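Local coordinates for protein putative alpha-galactosidase (Bacteroides fragilis, PDB 4NZJ) that probably hydrolyses terminal, non-reducing alpha-D-galactose residues from alpha-D-galactosides, as a glycoside hydrolase of family 27, at residues Gly277-Ile282 with His294-Ile299; Pro18-Asn23 with Gln87-Ile92; Asp377-Ala382 with Tyr443-His448. All blocks are in the same frame, centred on the assembly; numbering follows the deposited sequence. Where two conformers were deposited one is given.

Contact 1: Gly277-Ile282 with His294-Ile299; sequences GDIGDI and HGILNI
D278 and H294 meet through their backbones, with the amide N of H294 donating to the carbonyl O of D278 at 2.9 Å. The donor lies in the plane of that carbonyl. G280 N then returns a bond to H294 O at 2.8 Å, tilted from the carbonyl plane. These two bonds flank I279 and make a single beta bridge between I279 and H294. I279 CA adds a CH...O contact to H294 O. Further on, I296 N donates to I282 O at 3.0 Å, again in the carbonyl plane.

The imidazole of H294 lies alongside G277 and D278. Its CG lies beside the backbone N of H294 (chi1 -62°). The ring edge meets the same D278 O, in plane, with H294 CD2 3.5 Å from it. CD2 also lies 3.6 Å from G277 C.

Apolar side chains add to the bridge. I299 CD1 presses on I279 CB at 3.5 Å, a tight carbon pair. These two side chains cross at about a right angle. I279 CD1 also meets I296 CG1, at 4.2 Å.

G295 is the N-cap of the helix that begins at I296, so the bond to I282 O is made by its first residue. In the second shell, D278 OD1 forms a salt bridge with R274, and D319 accepts a bond from I279 N. A bound glycerol, probably from crystallisation, lies about 5 Å from the D278 side chain.

The contact joins the loop after barrel strand 272-274 to the start of helix 296-303. H347 of helix 341-353 touches I279 and I296, and W351 touches I279 and I299.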
# COMPACT_ATOMS: atom_id res chain seq x y z
N GLY A 277 13.32 -8.53 -7.36
CA GLY A 277 14.15 -8.68 -6.17
C GLY A 277 14.02 -7.46 -5.28
O GLY A 277 13.40 -6.46 -5.65
N ASP A 278 14.65 -7.55 -4.11
CA ASP A 278 14.49 -6.54 -3.07
C ASP A 278 14.99 -5.17 -3.50
O ASP A 278 16.03 -5.06 -4.15
CB ASP A 278 15.24 -6.97 -1.80
CG ASP A 278 14.64 -8.20 -1.14
OD1 ASP A 278 13.53 -8.64 -1.50
OD2 ASP A 278 15.31 -8.72 -0.21
N ILE A 279 14.24 -4.14 -3.11
CA ILE A 279 14.63 -2.76 -3.34
C ILE A 279 15.66 -2.33 -2.30
O ILE A 279 15.62 -2.77 -1.15
CB ILE A 279 13.40 -1.82 -3.28
CG1 ILE A 279 13.74 -0.45 -3.88
CG2 ILE A 279 12.84 -1.68 -1.87
CD1 ILE A 279 12.52 0.41 -4.15
N GLY A 280 16.61 -1.52 -2.74
CA GLY A 280 17.55 -0.87 -1.85
C GLY A 280 17.24 0.62 -1.74
O GLY A 280 16.52 1.19 -2.57
N ASP A 281 17.80 1.24 -0.71
CA ASP A 281 17.71 2.68 -0.51
C ASP A 281 18.77 3.33 -1.41
O ASP A 281 19.80 3.82 -0.95
CB ASP A 281 17.93 2.99 0.98
CG ASP A 281 17.84 4.47 1.30
OD1 ASP A 281 17.23 5.23 0.53
OD2 ASP A 281 18.41 4.85 2.35
N ILE A 282 18.50 3.32 -2.71
CA ILE A 282 19.46 3.73 -3.72
C ILE A 282 18.73 4.01 -5.03
O ILE A 282 17.73 3.36 -5.35
CB ILE A 282 20.57 2.66 -3.88
CG1 ILE A 282 21.69 3.17 -4.78
CG2 ILE A 282 19.99 1.34 -4.40
CD1 ILE A 282 22.98 2.37 -4.68
N HIS A 294 18.13 -3.85 -5.75
CA HIS A 294 17.80 -3.08 -6.94
C HIS A 294 17.51 -1.64 -6.57
O HIS A 294 16.86 -1.38 -5.54
CB HIS A 294 16.55 -3.64 -7.61
CG HIS A 294 16.68 -5.06 -8.08
ND1 HIS A 294 16.89 -5.38 -9.40
CD2 HIS A 294 16.66 -6.23 -7.40
CE1 HIS A 294 16.97 -6.70 -9.52
NE2 HIS A 294 16.84 -7.23 -8.32
N GLY A 295 17.95 -0.71 -7.41
CA GLY A 295 17.62 0.70 -7.25
C GLY A 295 16.20 1.01 -7.66
O GLY A 295 15.53 0.23 -8.34
N ILE A 296 15.74 2.19 -7.25
CA ILE A 296 14.40 2.67 -7.56
C ILE A 296 14.18 2.67 -9.08
O ILE A 296 13.16 2.19 -9.56
CB ILE A 296 14.19 4.09 -6.99
CG1 ILE A 296 14.12 4.03 -5.46
CG2 ILE A 296 12.93 4.74 -7.57
CD1 ILE A 296 14.45 5.34 -4.78
N LEU A 297 15.14 3.23 -9.82
CA LEU A 297 15.02 3.31 -11.28
C LEU A 297 14.89 1.93 -11.91
O LEU A 297 14.15 1.74 -12.87
CB LEU A 297 16.21 4.03 -11.90
CG LEU A 297 16.34 5.52 -11.61
CD1 LEU A 297 17.44 6.12 -12.45
CD2 LEU A 297 15.01 6.24 -11.85
N ASN A 298 15.60 0.97 -11.34
CA ASN A 298 15.64 -0.38 -11.90
C ASN A 298 14.32 -1.10 -11.73
O ASN A 298 13.87 -1.83 -12.62
CB ASN A 298 16.78 -1.15 -11.26
CG ASN A 298 18.07 -0.38 -11.33
OD1 ASN A 298 18.33 0.49 -10.50
ND2 ASN A 298 18.87 -0.66 -12.34
N ILE A 299 13.66 -0.86 -10.60
CA ILE A 299 12.37 -1.46 -10.35
C ILE A 299 11.29 -0.81 -11.24
O ILE A 299 10.38 -1.48 -11.69
CB ILE A 299 12.02 -1.45 -8.85
CG1 ILE A 299 12.90 -2.49 -8.14
CG2 ILE A 299 10.54 -1.76 -8.63
CD1 ILE A 299 12.76 -2.56 -6.64

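Contact 2: Pro18-Asn23 with Gln87-Ile92; sequences PHIIGN and QLVIRI
I20 and V89 pair in a parallel beta ladder within the N-terminal Ig-like domain. Strand 20-23 is an outer strand of a mixed sheet, and strand 82-92 is its neighbour. Their axes run 4.8 Å apart, with 18° between their directions.

Four backbone hydrogen bonds zip the strands together. V89 N donates to H19 O at 3.1 Å, from above the plane of that carbonyl. I21 bonds twice to the same strand: its N donates to V89 O and its O accepts from R91 N at 2.9 Å. N23 N continues the ladder to R91 O. CH...O contacts fill in between, the closest from G22 CA to R91 O at 3.2 Å.

Apolar packing occurs on both faces. On the face of I20, V89 and R91, the I20 and V89 side chains lie side by side. On the other, in one of two deposited conformers of I21, its CG2 sits 3.8 Å from I90 CG1, and F29 of strand 28-36 touches both residues. L88 CD1 packs against the backbone C of H19 at 3.6 Å. I92 CD1 approaches N23 CB.

Polar side chains add two features. The R91 guanidinium forms salt bridges with D70 and E95, which would hold it in place. I20 CD1 rests over one of its faces, 4.0 Å above the plane and displaced toward the rim. At the start of the ladder, a water at the edge of the H19 ring, in its plane, lies 2.7 Å from ND1 and donates a hydrogen bond to Q87 O.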
# COMPACT_ATOMS: atom_id res chain seq x y z
N PRO A 18 -9.05 5.49 1.30
CA PRO A 18 -9.86 4.95 0.20
C PRO A 18 -11.34 5.23 0.35
O PRO A 18 -11.83 5.35 1.47
CB PRO A 18 -9.62 3.44 0.29
CG PRO A 18 -9.31 3.21 1.73
CD PRO A 18 -8.57 4.43 2.20
N HIS A 19 -12.05 5.30 -0.78
CA HIS A 19 -13.50 5.48 -0.79
C HIS A 19 -14.24 4.20 -1.20
O HIS A 19 -15.44 4.22 -1.50
CB HIS A 19 -13.88 6.63 -1.73
CG HIS A 19 -13.18 7.92 -1.42
ND1 HIS A 19 -13.40 8.62 -0.25
CD2 HIS A 19 -12.28 8.64 -2.12
CE1 HIS A 19 -12.66 9.71 -0.24
NE2 HIS A 19 -11.96 9.74 -1.37
N ILE A 20 -13.52 3.08 -1.22
CA ILE A 20 -14.11 1.77 -1.46
C ILE A 20 -13.32 0.76 -0.64
O ILE A 20 -12.11 0.91 -0.49
CB ILE A 20 -14.12 1.39 -2.96
CG1 ILE A 20 -14.94 0.11 -3.18
CG2 ILE A 20 -12.70 1.21 -3.49
CD1 ILE A 20 -15.14 -0.23 -4.63
N ILE A 21 -14.02 -0.23 -0.09
CA ILE A 21 -13.38 -1.24 0.76
C ILE A 21 -14.09 -2.58 0.57
O ILE A 21 -15.32 -2.64 0.56
CB ILE A 21 -13.39 -0.80 2.25
CG1 ILE A 21 -12.60 -1.78 3.13
CG2 ILE A 21 -14.81 -0.65 2.78
CD1 ILE A 21 -11.10 -1.65 3.02
N GLY A 22 -13.30 -3.64 0.42
CA GLY A 22 -13.82 -4.98 0.23
C GLY A 22 -13.54 -5.86 1.43
O GLY A 22 -12.52 -5.71 2.10
N ASN A 23 -14.46 -6.78 1.70
CA ASN A 23 -14.31 -7.76 2.78
C ASN A 23 -15.12 -9.01 2.44
O ASN A 23 -16.12 -8.93 1.73
CB ASN A 23 -14.79 -7.15 4.10
CG ASN A 23 -14.16 -7.79 5.32
OD1 ASN A 23 -14.86 -8.26 6.22
ND2 ASN A 23 -12.84 -7.80 5.37
N GLN A 87 -18.97 9.69 0.35
CA GLN A 87 -19.51 8.35 0.15
C GLN A 87 -18.42 7.31 0.40
O GLN A 87 -17.24 7.54 0.10
CB GLN A 87 -20.04 8.18 -1.28
CG GLN A 87 -21.06 9.21 -1.74
CD GLN A 87 -22.42 9.04 -1.09
OE1 GLN A 87 -22.60 9.32 0.09
NE2 GLN A 87 -23.40 8.59 -1.88
N LEU A 88 -18.82 6.17 0.95
CA LEU A 88 -17.96 4.99 1.04
C LEU A 88 -18.74 3.81 0.49
O LEU A 88 -19.87 3.57 0.90
CB LEU A 88 -17.55 4.72 2.49
CG LEU A 88 -16.81 3.41 2.76
CD1 LEU A 88 -15.41 3.43 2.15
CD2 LEU A 88 -16.72 3.14 4.26
N VAL A 89 -18.13 3.08 -0.44
CA VAL A 89 -18.74 1.86 -0.96
C VAL A 89 -18.10 0.68 -0.24
O VAL A 89 -16.87 0.54 -0.22
CB VAL A 89 -18.56 1.73 -2.48
CG1 VAL A 89 -19.04 0.37 -2.97
CG2 VAL A 89 -19.32 2.85 -3.18
N ILE A 90 -18.94 -0.16 0.38
CA ILE A 90 -18.48 -1.39 1.01
C ILE A 90 -18.92 -2.56 0.14
O ILE A 90 -20.11 -2.74 -0.09
CB ILE A 90 -19.05 -1.54 2.43
CG1 ILE A 90 -18.57 -0.38 3.31
CG2 ILE A 90 -18.63 -2.88 3.03
CD1 ILE A 90 -19.19 -0.33 4.69
N ARG A 91 -17.95 -3.33 -0.35
CA ARG A 91 -18.25 -4.50 -1.17
C ARG A 91 -17.99 -5.74 -0.35
O ARG A 91 -16.86 -6.00 0.07
CB ARG A 91 -17.40 -4.53 -2.44
CG ARG A 91 -17.63 -5.78 -3.29
CD ARG A 91 -17.00 -5.64 -4.67
NE ARG A 91 -17.54 -4.46 -5.35
CZ ARG A 91 -16.91 -3.77 -6.30
NH1 ARG A 91 -15.71 -4.14 -6.73
NH2 ARG A 91 -17.50 -2.71 -6.82
N ILE A 92 -19.06 -6.50 -0.10
CA ILE A 92 -18.96 -7.78 0.58
C ILE A 92 -19.02 -8.85 -0.49
O ILE A 92 -19.99 -8.94 -1.24
CB ILE A 92 -20.07 -7.96 1.63
CG1 ILE A 92 -20.02 -6.81 2.65
CG2 ILE A 92 -19.94 -9.31 2.32
CD1 ILE A 92 -18.72 -6.68 3.42
O HOH W 1 -14.93 7.95 1.83

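Contact 3: Asp377-Ala382 with Tyr443-His448; sequences DPDLIA and YCLDNH
Y443 reaches helix 378-384 with its phenol, and OH donates to D379 OD2 over a short 2.6 Å. The bond uses the syn side of the carboxylate, 24° out of its plane. The carboxylate and the phenol ring stand nearly perpendicular, 78° apart. OD2 lies at the ring edge, near the ring plane.

L445 follows with an apolar touch. Its CD2 lies 3.5 Å from D379 CB and 3.7 Å from L380 CD2. The two leucine side chains approach each other obliquely, and V470 of strand 468-473 touches both. The L445 carbonyl O accepts from a water at 2.7 Å, and the same water donates to D379 OD2. That carboxylate oxygen thus takes bonds from both the phenol and the water.

This is a seam between two domains. Helix 378-384 belongs to the alpha-galactosidase catalytic region, and strand 441-444, with the turn after it, to the C-terminal beta domain.

H448 completes the touching residues. Its imidazole covers L445 O, which sits 3.7 Å above the ring plane over the centre. CD2 of the ring approaches D379 OD2 to 3.4 Å. At the ring edge, a second water hydrogen-bonds to H448 NE2, a long 3.3 Å away, and donates to D377 OD1. D377 is the N-cap of the helix, and the same OD1 accepts from L380 N, met from above the carboxylate plane.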
# COMPACT_ATOMS: atom_id res chain seq x y z
N ASP A 377 1.11 12.99 1.32
CA ASP A 377 0.64 13.84 0.21
C ASP A 377 -0.78 13.40 -0.19
O ASP A 377 -0.94 12.32 -0.74
CB ASP A 377 1.60 13.71 -0.97
CG ASP A 377 1.31 14.70 -2.07
OD1 ASP A 377 0.17 14.72 -2.57
OD2 ASP A 377 2.24 15.45 -2.44
N PRO A 378 -1.80 14.23 0.08
CA PRO A 378 -3.17 13.74 -0.11
C PRO A 378 -3.57 13.50 -1.57
O PRO A 378 -4.31 12.57 -1.85
CB PRO A 378 -4.06 14.84 0.49
CG PRO A 378 -3.14 15.73 1.25
CD PRO A 378 -1.79 15.60 0.65
N ASP A 379 -3.09 14.35 -2.47
CA ASP A 379 -3.41 14.23 -3.89
C ASP A 379 -2.78 12.99 -4.50
O ASP A 379 -3.42 12.29 -5.29
CB ASP A 379 -2.93 15.46 -4.66
CG ASP A 379 -3.80 16.69 -4.42
OD1 ASP A 379 -4.91 16.55 -3.88
OD2 ASP A 379 -3.36 17.79 -4.79
N LEU A 380 -1.53 12.72 -4.16
CA LEU A 380 -0.84 11.54 -4.69
C LEU A 380 -1.46 10.25 -4.15
O LEU A 380 -1.66 9.30 -4.89
CB LEU A 380 0.65 11.58 -4.39
CG LEU A 380 1.44 12.63 -5.18
CD1 LEU A 380 2.88 12.67 -4.69
CD2 LEU A 380 1.39 12.33 -6.67
N ILE A 381 -1.79 10.23 -2.87
CA ILE A 381 -2.46 9.08 -2.29
C ILE A 381 -3.84 8.87 -2.93
O ILE A 381 -4.23 7.73 -3.22
CB ILE A 381 -2.55 9.19 -0.76
CG1 ILE A 381 -1.14 9.09 -0.17
CG2 ILE A 381 -3.46 8.11 -0.19
CD1 ILE A 381 -1.05 9.52 1.27
N ALA A 382 -4.57 9.96 -3.16
CA ALA A 382 -5.88 9.86 -3.80
C ALA A 382 -5.76 9.22 -5.20
O ALA A 382 -6.61 8.43 -5.60
CB ALA A 382 -6.55 11.22 -3.89
N TYR A 443 -5.54 20.26 -13.45
CA TYR A 443 -5.19 20.44 -12.04
C TYR A 443 -3.70 20.15 -11.87
O TYR A 443 -3.22 19.09 -12.28
CB TYR A 443 -6.01 19.51 -11.15
CG TYR A 443 -5.65 19.58 -9.68
CD1 TYR A 443 -5.95 20.71 -8.93
CD2 TYR A 443 -5.01 18.52 -9.05
CE1 TYR A 443 -5.62 20.79 -7.59
CE2 TYR A 443 -4.67 18.59 -7.70
CZ TYR A 443 -4.98 19.73 -6.98
OH TYR A 443 -4.66 19.82 -5.64
N CYS A 444 -2.98 21.10 -11.27
CA CYS A 444 -1.55 20.95 -11.02
C CYS A 444 -1.31 20.61 -9.55
O CYS A 444 -1.67 21.38 -8.65
CB CYS A 444 -0.81 22.24 -11.41
SG CYS A 444 -1.07 22.78 -13.12
N LEU A 445 -0.70 19.46 -9.30
CA LEU A 445 -0.44 19.04 -7.93
C LEU A 445 0.67 19.86 -7.26
O LEU A 445 0.69 19.96 -6.03
CB LEU A 445 -0.09 17.55 -7.86
CG LEU A 445 -1.26 16.57 -7.80
CD1 LEU A 445 -2.00 16.49 -9.13
CD2 LEU A 445 -0.77 15.20 -7.38
N ASP A 446 1.58 20.44 -8.05
CA ASP A 446 2.71 21.20 -7.51
C ASP A 446 2.25 22.42 -6.71
O ASP A 446 2.82 22.74 -5.66
CB ASP A 446 3.69 21.60 -8.63
CG ASP A 446 3.09 22.60 -9.62
OD1 ASP A 446 2.90 23.78 -9.25
OD2 ASP A 446 2.84 22.22 -10.78
N ASN A 447 1.21 23.10 -7.20
CA ASN A 447 0.69 24.31 -6.56
C ASN A 447 -0.81 24.26 -6.21
O ASN A 447 -1.36 25.26 -5.73
CB ASN A 447 0.99 25.54 -7.43
CG ASN A 447 0.45 25.41 -8.85
OD1 ASN A 447 -0.51 24.68 -9.10
ND2 ASN A 447 1.06 26.13 -9.78
N HIS A 448 -1.44 23.11 -6.44
CA HIS A 448 -2.86 22.88 -6.10
C HIS A 448 -3.83 23.81 -6.83
O HIS A 448 -4.91 24.12 -6.33
CB HIS A 448 -3.06 22.96 -4.58
CG HIS A 448 -2.16 22.05 -3.81
ND1 HIS A 448 -0.90 22.43 -3.39
CD2 HIS A 448 -2.32 20.77 -3.40
CE1 HIS A 448 -0.33 21.43 -2.76
NE2 HIS A 448 -1.17 20.41 -2.75
O HOH W 2 -1.28 17.15 -2.21
O HOH W 3 -0.62 18.09 -4.65

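In the fold
The three contacts follow one another along the chain, and none touches another. Contact 1 lies in the catalytic barrel and contact 2 in the Ig-like domain, on opposite sides of the chain's centre, with centres 32 Å apart. Contact 3 ties the barrel to the C-terminal domain. Its nearest atoms are about 6 Å from contact 2 and about 13 Å from contact 1. Helix 341-353 links contacts 1 and 3, touching I279 in one and L380 in the other. A382 touches S17, just before contact 2. Contact 1 follows the C-terminal end of a barrel strand, where TIM barrels carry their active sites, and a glycerol lies nearby.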